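Local atomic coordinates of Lmo0181 protein (Listeria monocytogenes serovar 1/2a, PDB entry 5F7V), a protein that binds the cyclic glucan cycloalternan as the extracellular, membrane-anchored solute-binding lipoprotein that probably serves an ABC transporter. Residues A311-L321 with I329-T337; N168-P176 with L239-H249. One frame throughout, in Å; residues are numbered along the deposited sequence.

Interaction 1 (A311-L321 with I329-T337); sequences AKIRIDNNWEL and ILQPYLDAT. With GLC (alpha-D-glucopyranose), chain B.
I315 drops as a knob into the hole formed by I329, L330, P332 and Y333 of the neighbouring helix. Its CG1 lies 3.4 Å from I329 O. CG2, anti to the backbone N of I315, comes against P332 CB, and CD1 reaches on to Y333 CB at 3.9 Å and to L330 CD2. One turn earlier, A311 CB meets I329 CG2, while I329 CD1 lies across the aliphatic chain of K312, 3.7 Å from K312 CG. The helical segments run nearly parallel (5°), their axes 8.8 Å apart.

Beyond the helix end, L321 closes the contact with a CH-pi interaction: its CD2 stands 3.7 Å from the centroid of the Y333 ring, almost on the ring normal. Y333 reaches this methyl because its CG is anti to the backbone N (chi1 -171°). A water fixes the phenol end, accepting from Y333 OH at 2.8 Å and donating to N318 O. R342 adds a cation-pi contact to the ring and a hydrogen bond to N318 OD1.

Helix 308-316 ends in a Schellman motif with N318, at positive phi, as its C-prime residue, W319 N bonding R314 O and N318 N bonding I315 O. R314 NH2 bonds W319 O and lies over the indole centre, while R314 NH1 forms a salt bridge with E125. The turn presents E320 to the sugar, where GLC O2 donates to E320 OE2 at 2.6 Å and S126 bonds OE1. One knob-into-hole contact between parallel helices, extended by the CH-pi contact of L321 and Y333, thus adjoins the cycloalternan pocket of a periplasmic-binding-protein-type fold.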
loop_
_atom_site.group_PDB
_atom_site.type_symbol
_atom_site.label_atom_id
_atom_site.label_comp_id
_atom_site.label_asym_id
_atom_site.label_seq_id
_atom_site.Cartn_x
_atom_site.Cartn_y
_atom_site.Cartn_z
ATOM N N ALA A 311 -16.329 -3.780 10.141
ATOM C CA ALA A 311 -15.316 -4.813 9.910
ATOM C C ALA A 311 -15.933 -5.928 9.083
ATOM O O ALA A 311 -15.284 -6.416 8.182
ATOM C CB ALA A 311 -14.728 -5.340 11.211
ATOM N N LYS A 312 -17.175 -6.292 9.380
ATOM C CA LYS A 312 -17.823 -7.355 8.603
ATOM C C LYS A 312 -18.058 -6.940 7.155
ATOM O O LYS A 312 -17.911 -7.788 6.260
ATOM C CB LYS A 312 -19.157 -7.713 9.234
ATOM C CG LYS A 312 -18.967 -8.462 10.533
ATOM C CD LYS A 312 -20.244 -8.469 11.343
ATOM C CE LYS A 312 -20.176 -9.470 12.480
ATOM N NZ LYS A 312 -21.347 -9.321 13.382
ATOM N N ILE A 313 -18.412 -5.680 6.913
ATOM C CA ILE A 313 -18.552 -5.166 5.556
ATOM C C ILE A 313 -17.220 -5.228 4.814
ATOM O O ILE A 313 -17.175 -5.637 3.662
ATOM C CB ILE A 313 -19.117 -3.738 5.560
ATOM C CG1 ILE A 313 -20.575 -3.695 6.045
ATOM C CG2 ILE A 313 -19.014 -3.086 4.189
ATOM C CD1 ILE A 313 -20.987 -2.300 6.477
ATOM N N ARG A 314 -16.169 -4.801 5.503
ATOM C CA ARG A 314 -14.848 -4.781 4.922
ATOM C C ARG A 314 -14.436 -6.184 4.482
ATOM O O ARG A 314 -13.919 -6.358 3.394
ATOM C CB ARG A 314 -13.885 -4.203 5.956
ATOM C CG ARG A 314 -12.513 -4.051 5.366
ATOM C CD ARG A 314 -11.597 -3.235 6.233
ATOM N NE ARG A 314 -11.944 -1.829 6.321
ATOM C CZ ARG A 314 -11.562 -0.890 5.464
ATOM N NH1 ARG A 314 -11.907 0.352 5.740
ATOM N NH2 ARG A 314 -10.826 -1.174 4.396
ATOM N N ILE A 315 -14.581 -7.139 5.392
ATOM C CA ILE A 315 -14.277 -8.529 5.127
ATOM C C ILE A 315 -15.086 -9.060 3.950
ATOM O O ILE A 315 -14.539 -9.687 3.031
ATOM C CB ILE A 315 -14.452 -9.375 6.409
ATOM C CG1 ILE A 315 -13.403 -9.073 7.484
ATOM C CG2 ILE A 315 -14.523 -10.868 6.076
ATOM C CD1 ILE A 315 -11.999 -9.589 7.226
ATOM N N ASP A 316 -16.381 -8.802 3.983
ATOM C CA ASP A 316 -17.227 -9.292 2.892
ATOM C C ASP A 316 -16.827 -8.790 1.513
ATOM O O ASP A 316 -17.011 -9.498 0.520
ATOM C CB ASP A 316 -18.694 -8.908 3.133
ATOM C CG ASP A 316 -19.611 -9.641 2.197
ATOM O OD1 ASP A 316 -19.559 -10.888 2.150
ATOM O OD2 ASP A 316 -20.360 -8.944 1.483
ATOM N N ASN A 317 -16.274 -7.589 1.468
ATOM C CA ASN A 317 -15.857 -6.965 0.219
ATOM C C ASN A 317 -14.378 -7.121 -0.133
ATOM O O ASN A 317 -13.938 -6.517 -1.118
ATOM C CB ASN A 317 -16.290 -5.491 0.258
ATOM C CG ASN A 317 -17.791 -5.364 0.118
ATOM O OD1 ASN A 317 -18.346 -5.538 -0.980
ATOM N ND2 ASN A 317 -18.481 -5.189 1.229
ATOM N N ASN A 318 -13.629 -7.909 0.640
ATOM C CA ASN A 318 -12.194 -8.115 0.438
ATOM C C ASN A 318 -11.421 -6.811 0.461
ATOM O O ASN A 318 -10.375 -6.722 -0.182
ATOM C CB ASN A 318 -11.910 -8.836 -0.876
ATOM C CG ASN A 318 -12.526 -10.211 -0.934
ATOM O OD1 ASN A 318 -12.218 -11.069 -0.109
ATOM N ND2 ASN A 318 -13.378 -10.438 -1.925
ATOM N N TRP A 319 -11.917 -5.806 1.183
ATOM C CA TRP A 319 -11.364 -4.448 1.103
ATOM C C TRP A 319 -10.226 -4.286 2.088
ATOM O O TRP A 319 -10.378 -3.759 3.174
ATOM C CB TRP A 319 -12.481 -3.427 1.261
ATOM C CG TRP A 319 -11.993 -2.016 1.207
ATOM C CD1 TRP A 319 -10.834 -1.548 0.652
ATOM C CD2 TRP A 319 -12.661 -0.888 1.773
ATOM N NE1 TRP A 319 -10.770 -0.196 0.832
ATOM C CE2 TRP A 319 -11.867 0.242 1.527
ATOM C CE3 TRP A 319 -13.863 -0.723 2.470
ATOM C CZ2 TRP A 319 -12.236 1.514 1.982
ATOM C CZ3 TRP A 319 -14.219 0.550 2.891
ATOM C CH2 TRP A 319 -13.409 1.648 2.646
ATOM N N GLU A 320 -9.064 -4.795 1.696
ATOM C CA GLU A 320 -7.890 -4.868 2.586
ATOM C C GLU A 320 -8.292 -5.693 3.807
ATOM O O GLU A 320 -9.092 -6.612 3.665
ATOM C CB GLU A 320 -7.313 -3.502 2.913
ATOM C CG GLU A 320 -6.912 -2.756 1.635
ATOM C CD GLU A 320 -6.105 -1.506 1.858
ATOM O OE1 GLU A 320 -5.888 -1.096 3.047
ATOM O OE2 GLU A 320 -5.726 -0.932 0.813
ATOM N N LEU A 321 -7.747 -5.426 4.985
ATOM C CA LEU A 321 -8.080 -6.113 6.230
ATOM C C LEU A 321 -8.488 -5.076 7.242
ATOM O O LEU A 321 -7.908 -4.011 7.301
ATOM C CB LEU A 321 -6.872 -6.937 6.718
ATOM C CG LEU A 321 -6.465 -8.135 5.850
ATOM C CD1 LEU A 321 -5.130 -8.674 6.336
ATOM C CD2 LEU A 321 -7.524 -9.207 5.858
ATOM N N ILE A 329 -14.279 -12.646 12.990
ATOM C CA ILE A 329 -14.370 -11.598 11.987
ATOM C C ILE A 329 -13.517 -11.913 10.752
ATOM O O ILE A 329 -13.963 -11.671 9.632
ATOM C CB ILE A 329 -13.963 -10.234 12.595
ATOM C CG1 ILE A 329 -15.012 -9.789 13.623
ATOM C CG2 ILE A 329 -13.750 -9.143 11.538
ATOM C CD1 ILE A 329 -16.307 -9.259 13.044
ATOM N N LEU A 330 -12.327 -12.466 10.939
ATOM C CA LEU A 330 -11.434 -12.771 9.818
ATOM C C LEU A 330 -11.740 -14.047 9.045
ATOM O O LEU A 330 -11.329 -14.197 7.900
ATOM C CB LEU A 330 -9.979 -12.888 10.281
ATOM C CG LEU A 330 -9.198 -11.620 10.622
ATOM C CD1 LEU A 330 -7.844 -11.913 11.254
ATOM C CD2 LEU A 330 -8.974 -10.833 9.339
ATOM N N GLN A 331 -12.444 -14.982 9.671
ATOM C CA GLN A 331 -12.664 -16.273 9.018
ATOM C C GLN A 331 -13.273 -16.191 7.623
ATOM O O GLN A 331 -12.770 -16.909 6.754
ATOM C CB GLN A 331 -13.504 -17.188 9.907
ATOM C CG GLN A 331 -13.509 -18.654 9.468
ATOM C CD GLN A 331 -12.108 -19.249 9.385
ATOM O OE1 GLN A 331 -11.304 -19.096 10.295
ATOM N NE2 GLN A 331 -11.797 -19.920 8.289
ATOM N N PRO A 332 -14.309 -15.366 7.371
ATOM C CA PRO A 332 -14.845 -15.326 6.005
ATOM C C PRO A 332 -13.791 -14.894 4.985
ATOM O O PRO A 332 -13.859 -15.323 3.830
ATOM C CB PRO A 332 -16.032 -14.351 6.115
ATOM C CG PRO A 332 -16.449 -14.417 7.544
ATOM C CD PRO A 332 -15.154 -14.577 8.299
ATOM N N TYR A 333 -12.815 -14.071 5.367
ATOM C CA TYR A 333 -11.730 -13.716 4.445
ATOM C C TYR A 333 -10.857 -14.895 4.092
ATOM O O TYR A 333 -10.404 -15.015 2.955
ATOM C CB TYR A 333 -10.885 -12.596 5.060
ATOM C CG TYR A 333 -9.873 -11.986 4.134
ATOM C CD1 TYR A 333 -8.618 -12.547 3.943
ATOM C CD2 TYR A 333 -10.163 -10.833 3.415
ATOM C CE1 TYR A 333 -7.694 -11.975 3.098
ATOM C CE2 TYR A 333 -9.250 -10.255 2.549
ATOM C CZ TYR A 333 -8.013 -10.826 2.396
ATOM O OH TYR A 333 -7.088 -10.280 1.557
ATOM N N LEU A 334 -10.592 -15.751 5.059
ATOM C CA LEU A 334 -9.798 -16.964 4.805
ATOM C C LEU A 334 -10.589 -17.954 3.934
ATOM O O LEU A 334 -9.987 -18.689 3.135
ATOM C CB LEU A 334 -9.421 -17.639 6.125
ATOM C CG LEU A 334 -8.313 -16.971 6.922
ATOM C CD1 LEU A 334 -8.261 -17.639 8.284
ATOM C CD2 LEU A 334 -7.008 -17.075 6.128
ATOM N N ASP A 335 -11.914 -17.947 4.034
ATOM C CA ASP A 335 -12.731 -18.909 3.311
ATOM C C ASP A 335 -13.158 -18.428 1.937
ATOM O O ASP A 335 -13.641 -19.207 1.105
ATOM C CB ASP A 335 -13.980 -19.247 4.140
ATOM C CG ASP A 335 -13.658 -20.036 5.414
ATOM O OD1 ASP A 335 -12.566 -20.632 5.507
ATOM O OD2 ASP A 335 -14.494 -20.079 6.326
ATOM N N ALA A 336 -12.988 -17.140 1.692
ATOM C CA ALA A 336 -13.380 -16.544 0.425
ATOM C C ALA A 336 -12.402 -16.892 -0.693
ATOM O O ALA A 336 -11.207 -17.122 -0.491
ATOM C CB ALA A 336 -13.438 -15.028 0.591
ATOM N N THR A 337 -12.950 -16.988 -1.890
ATOM C CA THR A 337 -12.140 -17.320 -3.079
ATOM C C THR A 337 -12.786 -16.693 -4.328
ATOM O O THR A 337 -14.024 -16.612 -4.349
ATOM C CB THR A 337 -11.963 -18.844 -3.229
ATOM O OG1 THR A 337 -11.120 -19.140 -4.359
ATOM C CG2 THR A 337 -13.277 -19.614 -3.377
HETATM C C1 GLC B . -2.683 0.949 -0.966
HETATM C C2 GLC B . -2.878 1.075 0.528
HETATM C C3 GLC B . -2.112 2.274 1.057
HETATM C C4 GLC B . -0.659 2.228 0.600
HETATM C C5 GLC B . -0.589 2.125 -0.918
HETATM C C6 GLC B . 0.833 1.950 -1.437
HETATM O O2 GLC B . -4.279 1.193 0.799
HETATM O O3 GLC B . -2.161 2.220 2.480
HETATM O O4 GLC B . -0.047 3.467 0.973
HETATM O O5 GLC B . -1.310 0.945 -1.337
HETATM O O6 GLC B . 0.667 1.685 -2.848
HETATM O O HOH W 1 -8.017 -8.001 0.284
#

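Interaction 2 (N168-P176 with L239-H249); sequences NKVWGTSQP and LFMNGQIAMLH
W171 and I245 pair in a short parallel beta ladder, interrupted where both chains turn a corner at G172 and A246 and resumed at S174 with L248. W171 uses both backbone polar atoms: its N donates to Q244 O at 2.8 Å, nearly straight, and its O accepts from A246 N. After the corner, S174 N makes a weak, bent bond to M247 O, whereas H249 N meets S174 O at 2.9 Å almost head-on. G172 N turns out of the ladder to T164 OG1.

Q244 N bonds L239 O in the Schellman motif that ends helix 236-241, with G243 as C-prime residue. The extended Q244 side chain lies alongside the indole of W171. NE2 reaches a lone pair of K169 O at 2.9 Å and also a water that K169 NZ shares; N242 ND2 supplies OE1, so the whole amide is engaged. At the other end, E270 OE2 and E156 OE2 bond H249 ND1 and NE2, respectively, which would fix the imidazole's rotation; E156 OE2 also bonds T173 OG1. The Q175 amide stacks over one face of this ring, the planes only 3° apart. Next in the chain, P176, of the glycan pocket, places its CD 3.6 Å from H249 O.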
loop_
_atom_site.group_PDB
_atom_site.type_symbol
_atom_site.label_atom_id
_atom_site.label_comp_id
_atom_site.label_asym_id
_atom_site.label_seq_id
_atom_site.Cartn_x
_atom_site.Cartn_y
_atom_site.Cartn_z
ATOM N N ASN A 168 2.875 -12.734 -28.723
ATOM C CA ASN A 168 1.513 -12.662 -28.257
ATOM C C ASN A 168 1.281 -11.633 -27.167
ATOM O O ASN A 168 0.200 -11.564 -26.567
ATOM C CB ASN A 168 1.087 -14.061 -27.792
ATOM C CG ASN A 168 0.778 -14.970 -28.930
ATOM O OD1 ASN A 168 0.166 -14.560 -29.901
ATOM N ND2 ASN A 168 1.234 -16.205 -28.843
ATOM N N LYS A 169 2.287 -10.790 -26.939
ATOM C CA LYS A 169 2.181 -9.700 -25.972
ATOM C C LYS A 169 1.910 -10.200 -24.570
ATOM O O LYS A 169 1.097 -9.601 -23.834
ATOM C CB LYS A 169 1.159 -8.633 -26.407
ATOM C CG LYS A 169 1.252 -8.186 -27.858
ATOM C CD LYS A 169 2.622 -7.622 -28.230
ATOM C CE LYS A 169 3.166 -6.540 -27.323
ATOM N NZ LYS A 169 2.377 -5.287 -27.381
ATOM N N VAL A 170 2.562 -11.315 -24.227
ATOM C CA VAL A 170 2.451 -11.864 -22.865
ATOM C C VAL A 170 3.806 -11.718 -22.188
ATOM O O VAL A 170 4.830 -12.107 -22.747
ATOM C CB VAL A 170 1.985 -13.328 -22.873
ATOM C CG1 VAL A 170 2.047 -13.940 -21.481
ATOM C CG2 VAL A 170 0.599 -13.469 -23.460
ATOM N N TRP A 171 3.772 -11.130 -21.002
ATOM C CA TRP A 171 4.968 -10.993 -20.168
ATOM C C TRP A 171 4.873 -11.908 -18.969
ATOM O O TRP A 171 3.814 -12.131 -18.404
ATOM C CB TRP A 171 5.135 -9.524 -19.727
ATOM C CG TRP A 171 5.557 -8.573 -20.801
ATOM C CD1 TRP A 171 6.835 -8.283 -21.239
ATOM C CD2 TRP A 171 4.682 -7.792 -21.606
ATOM N NE1 TRP A 171 6.785 -7.365 -22.242
ATOM C CE2 TRP A 171 5.468 -7.066 -22.507
ATOM C CE3 TRP A 171 3.292 -7.631 -21.640
ATOM C CZ2 TRP A 171 4.924 -6.202 -23.438
ATOM C CZ3 TRP A 171 2.754 -6.763 -22.573
ATOM C CH2 TRP A 171 3.563 -6.059 -23.425
ATOM N N GLY A 172 6.023 -12.422 -18.562
ATOM C CA GLY A 172 6.088 -13.297 -17.402
ATOM C C GLY A 172 5.870 -12.621 -16.059
ATOM O O GLY A 172 5.336 -13.265 -15.152
ATOM N N THR A 173 6.237 -11.348 -15.940
ATOM C CA THR A 173 6.111 -10.684 -14.637
ATOM C C THR A 173 5.914 -9.200 -14.776
ATOM O O THR A 173 6.175 -8.611 -15.812
ATOM C CB THR A 173 7.304 -11.051 -13.782
ATOM O OG1 THR A 173 7.042 -10.719 -12.406
ATOM C CG2 THR A 173 8.605 -10.381 -14.213
ATOM N N SER A 174 5.463 -8.589 -13.699
ATOM C CA SER A 174 5.385 -7.138 -13.628
ATOM C C SER A 174 5.472 -6.760 -12.156
ATOM O O SER A 174 4.796 -7.341 -11.293
ATOM C CB SER A 174 4.064 -6.619 -14.186
ATOM O OG SER A 174 4.084 -5.186 -14.132
ATOM N N GLN A 175 6.281 -5.755 -11.889
ATOM C CA GLN A 175 6.532 -5.293 -10.519
ATOM C C GLN A 175 6.909 -3.819 -10.616
ATOM O O GLN A 175 7.660 -3.405 -11.520
ATOM C CB GLN A 175 7.687 -6.075 -9.926
ATOM C CG GLN A 175 8.036 -5.683 -8.504
ATOM C CD GLN A 175 8.802 -6.720 -7.719
ATOM O OE1 GLN A 175 8.887 -6.634 -6.487
ATOM N NE2 GLN A 175 9.377 -7.660 -8.421
ATOM N N PRO A 176 6.396 -2.990 -9.706
ATOM C CA PRO A 176 6.772 -1.567 -9.773
ATOM C C PRO A 176 8.268 -1.362 -9.512
ATOM O O PRO A 176 8.892 -2.041 -8.719
ATOM C CB PRO A 176 5.921 -0.938 -8.671
ATOM C CG PRO A 176 4.756 -1.878 -8.512
ATOM C CD PRO A 176 5.345 -3.224 -8.690
ATOM N N LEU A 239 -3.304 -4.808 -17.859
ATOM C CA LEU A 239 -2.668 -5.877 -18.665
ATOM C C LEU A 239 -2.898 -7.255 -18.057
ATOM O O LEU A 239 -3.156 -8.271 -18.701
ATOM C CB LEU A 239 -1.192 -5.615 -18.876
ATOM C CG LEU A 239 -0.834 -4.645 -20.016
ATOM C CD1 LEU A 239 -1.393 -3.242 -19.841
ATOM C CD2 LEU A 239 0.678 -4.641 -20.254
ATOM N N PHE A 240 -2.818 -7.315 -16.731
ATOM C CA PHE A 240 -3.121 -8.585 -16.036
ATOM C C PHE A 240 -4.543 -9.077 -16.299
ATOM O O PHE A 240 -4.751 -10.256 -16.639
ATOM C CB PHE A 240 -2.848 -8.441 -14.527
ATOM C CG PHE A 240 -3.036 -9.723 -13.744
ATOM C CD1 PHE A 240 -2.038 -10.694 -13.766
ATOM C CD2 PHE A 240 -4.196 -9.981 -13.017
ATOM C CE1 PHE A 240 -2.179 -11.863 -13.067
ATOM C CE2 PHE A 240 -4.321 -11.182 -12.308
ATOM C CZ PHE A 240 -3.313 -12.103 -12.335
ATOM N N MET A 241 -5.529 -8.181 -16.185
ATOM C CA MET A 241 -6.905 -8.524 -16.558
ATOM C C MET A 241 -7.062 -8.930 -18.006
ATOM O O MET A 241 -7.937 -9.744 -18.278
ATOM C CB MET A 241 -7.818 -7.336 -16.249
ATOM C CG MET A 241 -8.053 -7.242 -14.743
ATOM S SD MET A 241 -9.120 -8.550 -14.074
ATOM C CE MET A 241 -10.809 -8.163 -14.533
ATOM N N ASN A 242 -6.223 -8.403 -18.894
ATOM C CA ASN A 242 -6.231 -8.719 -20.323
ATOM C C ASN A 242 -5.429 -9.984 -20.633
ATOM O O ASN A 242 -5.256 -10.252 -21.830
ATOM C CB ASN A 242 -5.716 -7.496 -21.115
ATOM C CG ASN A 242 -6.200 -7.453 -22.576
ATOM O OD1 ASN A 242 -7.365 -7.713 -22.830
ATOM N ND2 ASN A 242 -5.325 -7.072 -23.503
ATOM N N GLY A 243 -5.049 -10.776 -19.625
ATOM C CA GLY A 243 -4.339 -12.017 -19.877
ATOM C C GLY A 243 -2.899 -11.884 -20.294
ATOM O O GLY A 243 -2.338 -12.828 -20.878
ATOM N N GLN A 244 -2.283 -10.726 -20.092
ATOM C CA GLN A 244 -0.965 -10.446 -20.662
ATOM C C GLN A 244 0.181 -10.532 -19.634
ATOM O O GLN A 244 1.316 -10.230 -20.015
ATOM C CB GLN A 244 -0.934 -9.060 -21.291
ATOM C CG GLN A 244 -1.831 -8.923 -22.512
ATOM C CD GLN A 244 -1.723 -7.531 -23.068
ATOM O OE1 GLN A 244 -2.617 -6.686 -22.842
ATOM N NE2 GLN A 244 -0.631 -7.270 -23.726
ATOM N N ILE A 245 -0.070 -10.838 -18.355
ATOM C CA ILE A 245 0.969 -10.882 -17.322
ATOM C C ILE A 245 0.805 -12.161 -16.495
ATOM O O ILE A 245 -0.228 -12.375 -15.872
ATOM C CB ILE A 245 0.921 -9.608 -16.459
ATOM C CG1 ILE A 245 1.196 -8.332 -17.259
ATOM C CG2 ILE A 245 1.866 -9.751 -15.276
ATOM C CD1 ILE A 245 1.059 -7.018 -16.532
ATOM N N ALA A 246 1.827 -13.004 -16.458
ATOM C CA ALA A 246 1.707 -14.230 -15.679
ATOM C C ALA A 246 1.825 -14.023 -14.179
ATOM O O ALA A 246 1.128 -14.706 -13.428
ATOM C CB ALA A 246 2.744 -15.243 -16.143
ATOM N N MET A 247 2.667 -13.089 -13.733
ATOM C CA MET A 247 2.915 -12.829 -12.290
ATOM C C MET A 247 2.883 -11.321 -12.092
ATOM O O MET A 247 3.604 -10.594 -12.755
ATOM C CB MET A 247 4.268 -13.361 -11.808
ATOM C CG MET A 247 4.355 -14.859 -11.756
ATOM S SD MET A 247 5.980 -15.452 -11.302
ATOM C CE MET A 247 6.907 -15.339 -12.845
ATOM N N LEU A 248 2.043 -10.859 -11.172
ATOM C CA LEU A 248 1.894 -9.435 -10.897
ATOM C C LEU A 248 2.158 -9.199 -9.410
ATOM O O LEU A 248 1.447 -9.760 -8.570
ATOM C CB LEU A 248 0.497 -8.976 -11.271
ATOM C CG LEU A 248 0.170 -7.519 -10.988
ATOM C CD1 LEU A 248 1.007 -6.593 -11.830
ATOM C CD2 LEU A 248 -1.305 -7.303 -11.260
ATOM N N HIS A 249 3.118 -8.331 -9.099
ATOM C CA HIS A 249 3.404 -7.997 -7.683
ATOM C C HIS A 249 2.577 -6.775 -7.310
ATOM O O HIS A 249 2.861 -5.659 -7.741
ATOM C CB HIS A 249 4.904 -7.693 -7.526
ATOM C CG HIS A 249 5.750 -8.887 -7.777
ATOM N ND1 HIS A 249 6.380 -9.564 -6.770
ATOM C CD2 HIS A 249 6.051 -9.544 -8.917
ATOM C CE1 HIS A 249 7.050 -10.582 -7.271
ATOM N NE2 HIS A 249 6.859 -10.600 -8.574
HETATM O O HOH W 2 0.681 -5.143 -25.322
#

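From the N terminus, the chain first enters interaction 2 at 168-176, then makes an excursion of 62 residues, half of them helical and none in a strand, before 239-249 returns to close the loop. Interaction 1 follows in series, neither nested in the first nor crossing it: 311-321 and 329-337 close a much shorter loop of seven residues, joining helix 308-316 and the turn after it to helix 327-335. Interaction 2 joins strand 171-174 to strand 245-251, which pairs in turn with strand 119-135. Strand 321-322 pairs with that same long strand, giving the two contacts a common partner. Their centres lie 26 Å apart, and E320 and P176 bring each to the bound glycan.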